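Local atomic coordinates of methyltransferase (Streptococcus mutans, PDB entry 2B78), a protein that probably transfers methyl groups from S-adenosyl-L-methionine, with RNA a likely but unproven substrate. Residues T215-F220 with T239-A244; M270-Y275 with H311-Q316; L46-L51 with W60-K65. All coordinates share one frame; numbering follows the deposited sequence.

Interaction 1. Residues T215-F220 with T239-A244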
loop_
_atom_site.group_PDB
_atom_site.type_symbol
_atom_site.label_atom_id
_atom_site.label_comp_id
_atom_site.label_asym_id
_atom_site.label_seq_id
_atom_site.Cartn_x
_atom_site.Cartn_y
_atom_site.Cartn_z
ATOM N N THR A 215 18.606 -12.963 14.019
ATOM C CA THR A 215 18.379 -11.661 14.658
ATOM C C THR A 215 17.891 -10.727 13.551
ATOM O O THR A 215 18.386 -10.778 12.419
ATOM C CB THR A 215 19.674 -11.080 15.306
ATOM O OG1 THR A 215 20.680 -10.888 14.306
ATOM C CG2 THR A 215 20.202 -12.025 16.385
ATOM N N VAL A 216 16.909 -9.885 13.862
ATOM C CA VAL A 216 16.352 -8.999 12.853
ATOM C C VAL A 216 16.333 -7.530 13.227
ATOM O O VAL A 216 16.048 -7.181 14.367
ATOM C CB VAL A 216 14.901 -9.407 12.530
ATOM C CG1 VAL A 216 14.310 -8.485 11.481
ATOM C CG2 VAL A 216 14.858 -10.854 12.082
ATOM N N LEU A 217 16.651 -6.683 12.252
ATOM C CA LEU A 217 16.600 -5.239 12.427
ATOM C C LEU A 217 15.549 -4.734 11.440
ATOM O O LEU A 217 15.656 -4.936 10.229
ATOM C CB LEU A 217 17.948 -4.583 12.127
ATOM C CG LEU A 217 17.908 -3.051 12.139
ATOM C CD1 LEU A 217 17.690 -2.537 13.556
ATOM C CD2 LEU A 217 19.215 -2.520 11.581
ATOM N N ASN A 218 14.525 -4.078 11.966
ATOM C CA ASN A 218 13.440 -3.566 11.142
ATOM C C ASN A 218 13.499 -2.037 11.130
ATOM O O ASN A 218 13.158 -1.392 12.112
ATOM C CB ASN A 218 12.125 -4.080 11.731
ATOM C CG ASN A 218 10.912 -3.671 10.930
ATOM O OD1 ASN A 218 11.008 -3.306 9.760
ATOM N ND2 ASN A 218 9.747 -3.755 11.561
ATOM N N LEU A 219 13.943 -1.460 10.019
ATOM C CA LEU A 219 14.069 -0.003 9.902
ATOM C C LEU A 219 12.793 0.650 9.364
ATOM O O LEU A 219 12.161 0.128 8.428
ATOM C CB LEU A 219 15.268 0.334 9.005
ATOM C CG LEU A 219 16.603 -0.248 9.488
ATOM C CD1 LEU A 219 17.698 0.088 8.491
ATOM C CD2 LEU A 219 16.953 0.301 10.868
ATOM N N PHE A 220 12.420 1.788 9.947
ATOM C CA PHE A 220 11.189 2.499 9.560
ATOM C C PHE A 220 10.034 1.549 9.890
ATOM O O PHE A 220 9.082 1.392 9.120
ATOM C CB PHE A 220 11.180 2.818 8.057
ATOM C CG PHE A 220 12.292 3.731 7.617
ATOM C CD1 PHE A 220 12.238 5.097 7.881
ATOM C CD2 PHE A 220 13.405 3.220 6.950
ATOM C CE1 PHE A 220 13.286 5.952 7.491
ATOM C CE2 PHE A 220 14.458 4.060 6.553
ATOM C CZ PHE A 220 14.396 5.431 6.826
ATOM N N THR A 239 14.894 -5.914 16.552
ATOM C CA THR A 239 15.066 -4.536 16.966
ATOM C C THR A 239 14.281 -3.737 15.947
ATOM O O THR A 239 14.548 -3.822 14.754
ATOM C CB THR A 239 16.535 -4.120 16.926
ATOM O OG1 THR A 239 17.279 -4.939 17.837
ATOM C CG2 THR A 239 16.676 -2.649 17.310
ATOM N N SER A 240 13.306 -2.964 16.421
ATOM C CA SER A 240 12.459 -2.171 15.546
ATOM C C SER A 240 12.774 -0.692 15.737
ATOM O O SER A 240 12.679 -0.161 16.850
ATOM C CB SER A 240 10.995 -2.453 15.877
ATOM O OG SER A 240 10.762 -3.855 15.919
ATOM N N VAL A 241 13.142 -0.028 14.648
ATOM C CA VAL A 241 13.510 1.381 14.725
ATOM C C VAL A 241 12.613 2.323 13.936
ATOM O O VAL A 241 12.427 2.155 12.724
ATOM C CB VAL A 241 14.959 1.581 14.238
ATOM C CG1 VAL A 241 15.407 3.025 14.515
ATOM C CG2 VAL A 241 15.880 0.577 14.906
ATOM N N ASP A 242 12.053 3.321 14.624
ATOM C CA ASP A 242 11.205 4.307 13.966
ATOM C C ASP A 242 11.472 5.677 14.572
ATOM O O ASP A 242 11.754 5.798 15.764
ATOM C CB ASP A 242 9.719 3.974 14.138
ATOM C CG ASP A 242 8.855 4.654 13.096
ATOM O OD1 ASP A 242 8.847 4.172 11.944
ATOM O OD2 ASP A 242 8.198 5.675 13.410
ATOM N N LEU A 243 11.372 6.712 13.750
ATOM C CA LEU A 243 11.605 8.070 14.217
ATOM C C LEU A 243 10.510 8.590 15.149
ATOM O O LEU A 243 10.763 9.485 15.949
ATOM C CB LEU A 243 11.716 9.012 13.013
ATOM C CG LEU A 243 11.852 10.501 13.323
ATOM C CD1 LEU A 243 13.228 10.782 13.917
ATOM C CD2 LEU A 243 11.647 11.304 12.048
ATOM N N ALA A 244 9.308 8.027 15.062
ATOM C CA ALA A 244 8.176 8.510 15.866
ATOM C C ALA A 244 7.910 7.880 17.236
ATOM O O ALA A 244 7.781 6.662 17.369
ATOM C CB ALA A 244 6.901 8.449 15.025
#

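Interaction 2. Residues M270-Y275 with H311-Q316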
loop_
_atom_site.group_PDB
_atom_site.type_symbol
_atom_site.label_atom_id
_atom_site.label_comp_id
_atom_site.label_asym_id
_atom_site.label_seq_id
_atom_site.Cartn_x
_atom_site.Cartn_y
_atom_site.Cartn_z
ATOM N N MET A 270 14.374 6.494 16.995
ATOM C CA MET A 270 15.532 7.244 16.553
ATOM C C MET A 270 15.522 7.412 15.043
ATOM O O MET A 270 14.881 6.639 14.323
ATOM C CB MET A 270 16.797 6.490 16.967
ATOM C CG MET A 270 18.084 7.262 16.798
ATOM S SD MET A 270 19.533 6.228 17.117
ATOM C CE MET A 270 19.225 5.701 18.763
ATOM N N ASP A 271 16.220 8.435 14.563
ATOM C CA ASP A 271 16.337 8.668 13.129
ATOM C C ASP A 271 17.107 7.444 12.608
ATOM O O ASP A 271 18.053 6.977 13.251
ATOM C CB ASP A 271 17.137 9.946 12.884
ATOM C CG ASP A 271 17.416 10.182 11.427
ATOM O OD1 ASP A 271 16.525 10.706 10.710
ATOM O OD2 ASP A 271 18.526 9.829 10.998
ATOM N N VAL A 272 16.704 6.914 11.457
ATOM C CA VAL A 272 17.360 5.722 10.919
ATOM C C VAL A 272 18.843 5.917 10.617
ATOM O O VAL A 272 19.640 5.003 10.815
ATOM C CB VAL A 272 16.611 5.199 9.665
ATOM C CG1 VAL A 272 17.447 4.144 8.947
ATOM C CG2 VAL A 272 15.276 4.569 10.096
ATOM N N PHE A 273 19.228 7.094 10.140
ATOM C CA PHE A 273 20.645 7.313 9.875
ATOM C C PHE A 273 21.391 7.436 11.193
ATOM O O PHE A 273 22.545 7.013 11.303
ATOM C CB PHE A 273 20.858 8.553 9.010
ATOM C CG PHE A 273 20.504 8.337 7.571
ATOM C CD1 PHE A 273 21.276 7.488 6.772
ATOM C CD2 PHE A 273 19.376 8.935 7.019
ATOM C CE1 PHE A 273 20.922 7.239 5.438
ATOM C CE2 PHE A 273 19.016 8.691 5.684
ATOM C CZ PHE A 273 19.789 7.843 4.897
ATOM N N ASP A 274 20.739 8.005 12.205
ATOM C CA ASP A 274 21.388 8.117 13.507
ATOM C C ASP A 274 21.553 6.711 14.077
ATOM O O ASP A 274 22.513 6.437 14.813
ATOM C CB ASP A 274 20.570 8.979 14.481
ATOM C CG ASP A 274 20.680 10.470 14.187
ATOM O OD1 ASP A 274 21.677 10.901 13.563
ATOM O OD2 ASP A 274 19.772 11.223 14.592
ATOM N N TYR A 275 20.624 5.814 13.745
ATOM C CA TYR A 275 20.746 4.455 14.249
ATOM C C TYR A 275 21.883 3.715 13.546
ATOM O O TYR A 275 22.548 2.878 14.155
ATOM C CB TYR A 275 19.448 3.656 14.078
ATOM C CG TYR A 275 19.513 2.354 14.841
ATOM C CD1 TYR A 275 19.340 2.332 16.226
ATOM C CD2 TYR A 275 19.849 1.159 14.203
ATOM C CE1 TYR A 275 19.510 1.155 16.963
ATOM C CE2 TYR A 275 20.018 -0.029 14.931
ATOM C CZ TYR A 275 19.850 -0.020 16.311
ATOM O OH TYR A 275 20.027 -1.174 17.043
ATOM N N HIS A 311 19.808 4.080 -2.009
ATOM C CA HIS A 311 21.118 3.419 -2.032
ATOM C C HIS A 311 21.879 3.601 -0.726
ATOM O O HIS A 311 22.730 2.781 -0.373
ATOM C CB HIS A 311 21.980 3.925 -3.206
ATOM C CG HIS A 311 22.432 5.353 -3.068
ATOM N ND1 HIS A 311 21.589 6.427 -3.262
ATOM C CD2 HIS A 311 23.634 5.876 -2.725
ATOM C CE1 HIS A 311 22.251 7.550 -3.040
ATOM N NE2 HIS A 311 23.493 7.244 -2.713
ATOM N N LYS A 312 21.573 4.669 -0.001
ATOM C CA LYS A 312 22.255 4.929 1.263
ATOM C C LYS A 312 21.800 3.959 2.347
ATOM O O LYS A 312 22.589 3.570 3.215
ATOM C CB LYS A 312 21.985 6.362 1.712
ATOM C CG LYS A 312 22.603 7.411 0.803
ATOM C CD LYS A 312 22.237 8.809 1.278
ATOM C CE LYS A 312 22.780 9.069 2.670
ATOM N NZ LYS A 312 22.561 10.484 3.075
ATOM N N LEU A 313 20.525 3.572 2.307
ATOM C CA LEU A 313 19.996 2.641 3.300
ATOM C C LEU A 313 20.644 1.275 3.094
ATOM O O LEU A 313 21.009 0.595 4.050
ATOM C CB LEU A 313 18.477 2.517 3.162
ATOM C CG LEU A 313 17.713 3.834 3.276
ATOM C CD1 LEU A 313 16.220 3.571 3.068
ATOM C CD2 LEU A 313 17.973 4.477 4.635
ATOM N N ILE A 314 20.785 0.881 1.834
ATOM C CA ILE A 314 21.401 -0.391 1.496
ATOM C C ILE A 314 22.883 -0.401 1.864
ATOM O O ILE A 314 23.376 -1.363 2.458
ATOM C CB ILE A 314 21.257 -0.679 -0.016
ATOM C CG1 ILE A 314 19.783 -0.926 -0.360
ATOM C CG2 ILE A 314 22.107 -1.883 -0.406
ATOM C CD1 ILE A 314 19.218 -2.232 0.211
ATOM N N ARG A 315 23.585 0.677 1.522
ATOM C CA ARG A 315 25.016 0.792 1.804
ATOM C C ARG A 315 25.299 0.706 3.293
ATOM O O ARG A 315 26.121 -0.101 3.737
ATOM C CB ARG A 315 25.569 2.113 1.259
ATOM C CG ARG A 315 27.090 2.296 1.458
ATOM C CD ARG A 315 27.615 3.583 0.819
ATOM N NE ARG A 315 27.394 3.614 -0.625
ATOM C CZ ARG A 315 26.392 4.253 -1.222
ATOM N NH1 ARG A 315 25.499 4.936 -0.504
ATOM N NH2 ARG A 315 26.274 4.200 -2.543
ATOM N N GLN A 316 24.621 1.542 4.067
ATOM C CA GLN A 316 24.832 1.546 5.502
ATOM C C GLN A 316 24.297 0.290 6.186
ATOM O O GLN A 316 24.859 -0.166 7.182
ATOM C CB GLN A 316 24.241 2.826 6.090
ATOM C CG GLN A 316 25.024 4.058 5.621
ATOM C CD GLN A 316 24.661 5.323 6.372
ATOM O OE1 GLN A 316 24.455 5.297 7.588
ATOM N NE2 GLN A 316 24.602 6.444 5.655
HETATM O O HOH W 1 24.861 6.977 9.612
#

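Interaction 3. Residues L46-L51 with W60-K65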
loop_
_atom_site.group_PDB
_atom_site.type_symbol
_atom_site.label_atom_id
_atom_site.label_comp_id
_atom_site.label_asym_id
_atom_site.label_seq_id
_atom_site.Cartn_x
_atom_site.Cartn_y
_atom_site.Cartn_z
ATOM N N LEU A 46 -13.648 7.190 -27.712
ATOM C CA LEU A 46 -12.738 6.298 -26.991
ATOM C C LEU A 46 -13.238 5.918 -25.602
ATOM O O LEU A 46 -12.680 5.023 -24.960
ATOM C CB LEU A 46 -11.351 6.941 -26.877
ATOM C CG LEU A 46 -10.612 7.234 -28.192
ATOM C CD1 LEU A 46 -9.356 8.042 -27.894
ATOM C CD2 LEU A 46 -10.260 5.929 -28.899
ATOM N N GLY A 47 -14.268 6.603 -25.116
ATOM C CA GLY A 47 -14.796 6.247 -23.809
ATOM C C GLY A 47 -15.236 7.373 -22.906
ATOM O O GLY A 47 -15.073 8.555 -23.219
ATOM N N THR A 48 -15.801 6.986 -21.766
ATOM C CA THR A 48 -16.281 7.925 -20.759
ATOM C C THR A 48 -15.207 8.007 -19.688
ATOM O O THR A 48 -14.626 6.990 -19.322
ATOM C CB THR A 48 -17.602 7.417 -20.131
ATOM O OG1 THR A 48 -18.600 7.304 -21.155
ATOM C CG2 THR A 48 -18.099 8.374 -19.046
ATOM N N ALA A 49 -14.930 9.209 -19.192
ATOM C CA ALA A 49 -13.908 9.375 -18.165
ATOM C C ALA A 49 -14.236 10.540 -17.247
ATOM O O ALA A 49 -15.175 11.292 -17.500
ATOM C CB ALA A 49 -12.551 9.608 -18.827
ATOM N N TYR A 50 -13.471 10.683 -16.169
ATOM C CA TYR A 50 -13.679 11.808 -15.272
ATOM C C TYR A 50 -12.332 12.458 -14.995
ATOM O O TYR A 50 -11.297 11.787 -14.951
ATOM C CB TYR A 50 -14.388 11.380 -13.968
ATOM C CG TYR A 50 -13.544 10.734 -12.880
ATOM C CD1 TYR A 50 -12.628 11.477 -12.134
ATOM C CD2 TYR A 50 -13.709 9.385 -12.558
ATOM C CE1 TYR A 50 -11.897 10.893 -11.091
ATOM C CE2 TYR A 50 -12.985 8.790 -11.511
ATOM C CZ TYR A 50 -12.085 9.550 -10.785
ATOM O OH TYR A 50 -11.382 8.981 -9.745
ATOM N N LEU A 51 -12.350 13.776 -14.842
ATOM C CA LEU A 51 -11.137 14.524 -14.577
ATOM C C LEU A 51 -11.077 14.979 -13.131
ATOM O O LEU A 51 -12.077 15.403 -12.563
ATOM C CB LEU A 51 -11.055 15.755 -15.486
ATOM C CG LEU A 51 -11.065 15.534 -16.999
ATOM C CD1 LEU A 51 -10.969 16.880 -17.705
ATOM C CD2 LEU A 51 -9.903 14.636 -17.396
ATOM N N TRP A 60 -9.294 9.522 -14.796
ATOM C CA TRP A 60 -9.378 8.083 -15.040
ATOM C C TRP A 60 -10.430 7.737 -16.074
ATOM O O TRP A 60 -11.497 8.353 -16.118
ATOM C CB TRP A 60 -9.768 7.334 -13.762
ATOM C CG TRP A 60 -8.812 7.442 -12.650
ATOM C CD1 TRP A 60 -8.803 8.381 -11.649
ATOM C CD2 TRP A 60 -7.713 6.566 -12.390
ATOM N NE1 TRP A 60 -7.764 8.137 -10.786
ATOM C CE2 TRP A 60 -7.079 7.030 -11.217
ATOM C CE3 TRP A 60 -7.200 5.436 -13.035
ATOM C CZ2 TRP A 60 -5.955 6.394 -10.674
ATOM C CZ3 TRP A 60 -6.085 4.809 -12.498
ATOM C CH2 TRP A 60 -5.476 5.291 -11.329
ATOM N N LEU A 61 -10.140 6.730 -16.887
ATOM C CA LEU A 61 -11.105 6.263 -17.867
ATOM C C LEU A 61 -12.103 5.451 -17.052
ATOM O O LEU A 61 -11.705 4.628 -16.228
ATOM C CB LEU A 61 -10.437 5.347 -18.893
ATOM C CG LEU A 61 -11.396 4.566 -19.800
ATOM C CD1 LEU A 61 -12.085 5.514 -20.778
ATOM C CD2 LEU A 61 -10.624 3.492 -20.549
ATOM N N ILE A 62 -13.393 5.684 -17.271
ATOM C CA ILE A 62 -14.428 4.950 -16.554
ATOM C C ILE A 62 -14.857 3.735 -17.364
ATOM O O ILE A 62 -14.986 2.629 -16.841
ATOM C CB ILE A 62 -15.670 5.829 -16.308
ATOM C CG1 ILE A 62 -15.315 6.973 -15.353
ATOM C CG2 ILE A 62 -16.803 4.981 -15.750
ATOM C CD1 ILE A 62 -16.461 7.927 -15.089
ATOM N N SER A 63 -15.079 3.951 -18.653
ATOM C CA SER A 63 -15.504 2.877 -19.538
ATOM C C SER A 63 -15.278 3.281 -20.989
ATOM O O SER A 63 -15.204 4.464 -21.300
ATOM C CB SER A 63 -16.986 2.579 -19.316
ATOM O OG SER A 63 -17.477 1.701 -20.316
ATOM N N PRO A 64 -15.131 2.300 -21.888
ATOM C CA PRO A 64 -14.919 2.617 -23.302
ATOM C C PRO A 64 -16.252 2.899 -23.995
ATOM O O PRO A 64 -16.301 3.177 -25.196
ATOM C CB PRO A 64 -14.232 1.362 -23.834
ATOM C CG PRO A 64 -14.853 0.285 -23.009
ATOM C CD PRO A 64 -14.834 0.882 -21.622
ATOM N N LYS A 65 -17.331 2.829 -23.218
ATOM C CA LYS A 65 -18.669 3.076 -23.734
ATOM C C LYS A 65 -19.265 4.327 -23.114
ATOM O O LYS A 65 -18.698 4.912 -22.187
ATOM C CB LYS A 65 -19.593 1.890 -23.429
ATOM C CG LYS A 65 -19.158 0.578 -24.055
ATOM C CD LYS A 65 -20.217 -0.495 -23.874
ATOM C CE LYS A 65 -19.795 -1.796 -24.542
ATOM N NZ LYS A 65 -20.794 -2.876 -24.325
#

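Interaction 1. Residues T215-F220 with T239-A244
Val216, Asn218 and Phe220 meet Thr239 and Val241 through the parallel backbone ladder of a beta-alpha-beta unit, in which helix 225-232 carries the chain from the first strand to the second. Thr239 N donates a hydrogen bond to Val216 O (2.8 Å), and Thr239 O accepts one from Asn218 N (2.8 Å) that is almost straight, 174° at the hydrogen. Asn218 O then receives Val241 N at 2.9 Å. The ladder frays at its C-terminal end, where Phe220 N reaches Val241 O (2.8 Å) only in a weak, bent bond of 123°. Thr215, Leu217 and Leu219 turn their backbone polar groups the other way, to strand 286-291, so strand 215-219 is gripped along two edges inside the sheet.

On the face that carries Asn218 and Ser240, the connecting helix supplies a shared partner: Asn218 ND2 and Ser240 OG both bond to Ser227 OG. The other face is mainly apolar, though Thr239 OG1 makes a weak hydrogen bond to Tyr286 OH. Leu217 has its CG anti to the backbone N (chi1 173°), and its CD1 rests against Val241 CG2 (3.8 Å). Leu219 lies beside Val241, pointing the same way, with CD2 4.1 Å from Val241 CB. Tyr275 and Phe276 of helix 272-281 cover this side.

Asp242 divides its carboxylate between two backbone donors. OD2 accepts from Ala244 N at 3.1 Å, the donor lying above the carboxylate plane, which closes an Asx turn, while OD1 accepts from Tyr222 N in the loop after the first strand. Asp242 contacts S-adenosyl-L-homocysteine when that ligand is bound, matching the acidic residue that ends the second strand of many Rossmann-like methyltransferases. The ligand would thus meet a carboxylate held by two main-chain N-H groups at the C-terminal end of strand 237-242.

Interaction 2. Residues M270-Y275 with H311-Q316
Phe273 is the residue on which Lys312, Leu313 and Gln316 converge, joining helices 272-281 and 306-319 in the Rossmann-like methyltransferase fold. Its side chain crosses each of the three at roughly a right angle. Lys312 bends at chi3 (62°), which brings CE to 3.8 Å from Phe273 CE1; the ammonium beyond it makes an off-centre cation-pi contact, with Lys312 NZ 4.6 Å from the centroid of the Phe273 ring and 27° off its normal. Leu313 CD2 approaches Phe273 CZ at 3.8 Å, and the same methyl group meets Val272 CG1 more loosely. Gln316 brings its amide to the rim of the ring: NE2 lies 3.7 Å from Phe273 CD1, near the ring plane, the planes of amide and ring being 52° apart.

No direct hydrogen bond joins the two segments; the Phe273 ring meets methyl, methylene, ammonium and amide groups instead. Beyond this first shell, Phe304 packs on both Phe273 and Leu313, and Phe276, one turn further along the first helix, touches Leu313 and Gln316. Arg280 NH1 also bonds to Gln316 OE1 and so helps to set the amide.

The start of its helix helps to position Phe273. Asp271 is the N-cap: its OD2 accepts from Asp274 N at 3.1 Å through the anti lone pair, and weakly from Phe273 N. Both Asp271 and Val272 contact S-adenosyl-L-homocysteine when it is bound. Val272 thus serves both the cofactor pocket and the helix contact, whereas Phe273 carries most of the packing against helix 306-319. One water bridges the two segments, donating to Phe273 O at 2.9 Å and to Gln316 OE1 at 2.7 Å.

Interaction 3. Residues L46-L51 with W60-K65
Thr48 fastens itself to Ile62, Ser63 and Lys65 with four hydrogen bonds. Its N donates to Ser63 O (2.6 Å), and its hydroxyl OG1 donates to Lys65 O, also at 2.6 Å. Thr48 O accepts twice, from Ile62 N at 2.7 Å and from Ser63 N at 3.1 Å, each donor tilted out of the carbonyl plane. Two successive residues facing one define a classic beta bulge, here in the hairpin of strands 45-54 and 57-63 in the PUA-like domain. Just past it, Ser63 OG accepts from Lys65 N in an ST turn, which helps to hold Lys65 where its carbonyl meets the threonine.

Beyond the bulge, where the register has shifted by one, regular pairing resumes: Tyr50 N donates to Trp60 O (3.1 Å), and Trp60 N returns a bond to Tyr50 O. Both side chains share a face and lie side by side, their rings at 50° in an oblique pair. Tyr50 OH comes within 3.3 Å of Trp60 CD1, Trp60 CB sits over one face of the tyrosine ring, and Ile62 CD1 meets its edge at Tyr50 CD2 (4.0 Å). Further out, Tyr50 OH bonds to Gly108 O and Asn125 ND2, its ring stacks with Phe127, and Trp60 NE1 bonds to Gln54 OE1. Ala49 and Leu61 occupy the other face, where Leu14 of helix 8-16 packs on Leu61.

Extra polar bonds on Thr48 therefore hold the bulge, and Ile62 links it to the ring of Tyr50, which with Trp60 combines backbone bonds and ring packing.

Overall arrangement
Interactions 1 and 2 belong to one methyltransferase domain and touch: Asp242 O probably accepts a hydrogen bond from Met270 N, and Phe220 packs on Val272. Together they bring three cofactor-contacting residues, Asp242, Asp271 and Val272, into one neighbourhood. Interaction 3 lies in the PUA-like domain on the opposite side of the chain's centre, its centre about 44 Å from each of the others. Chemistry follows place. The buried parallel pair of interaction 1 and the buried, bulged antiparallel pair of interaction 3 both rest on backbone bonds, whereas the partly buried helix contact of interaction 2 relies on side chains and a bridging water.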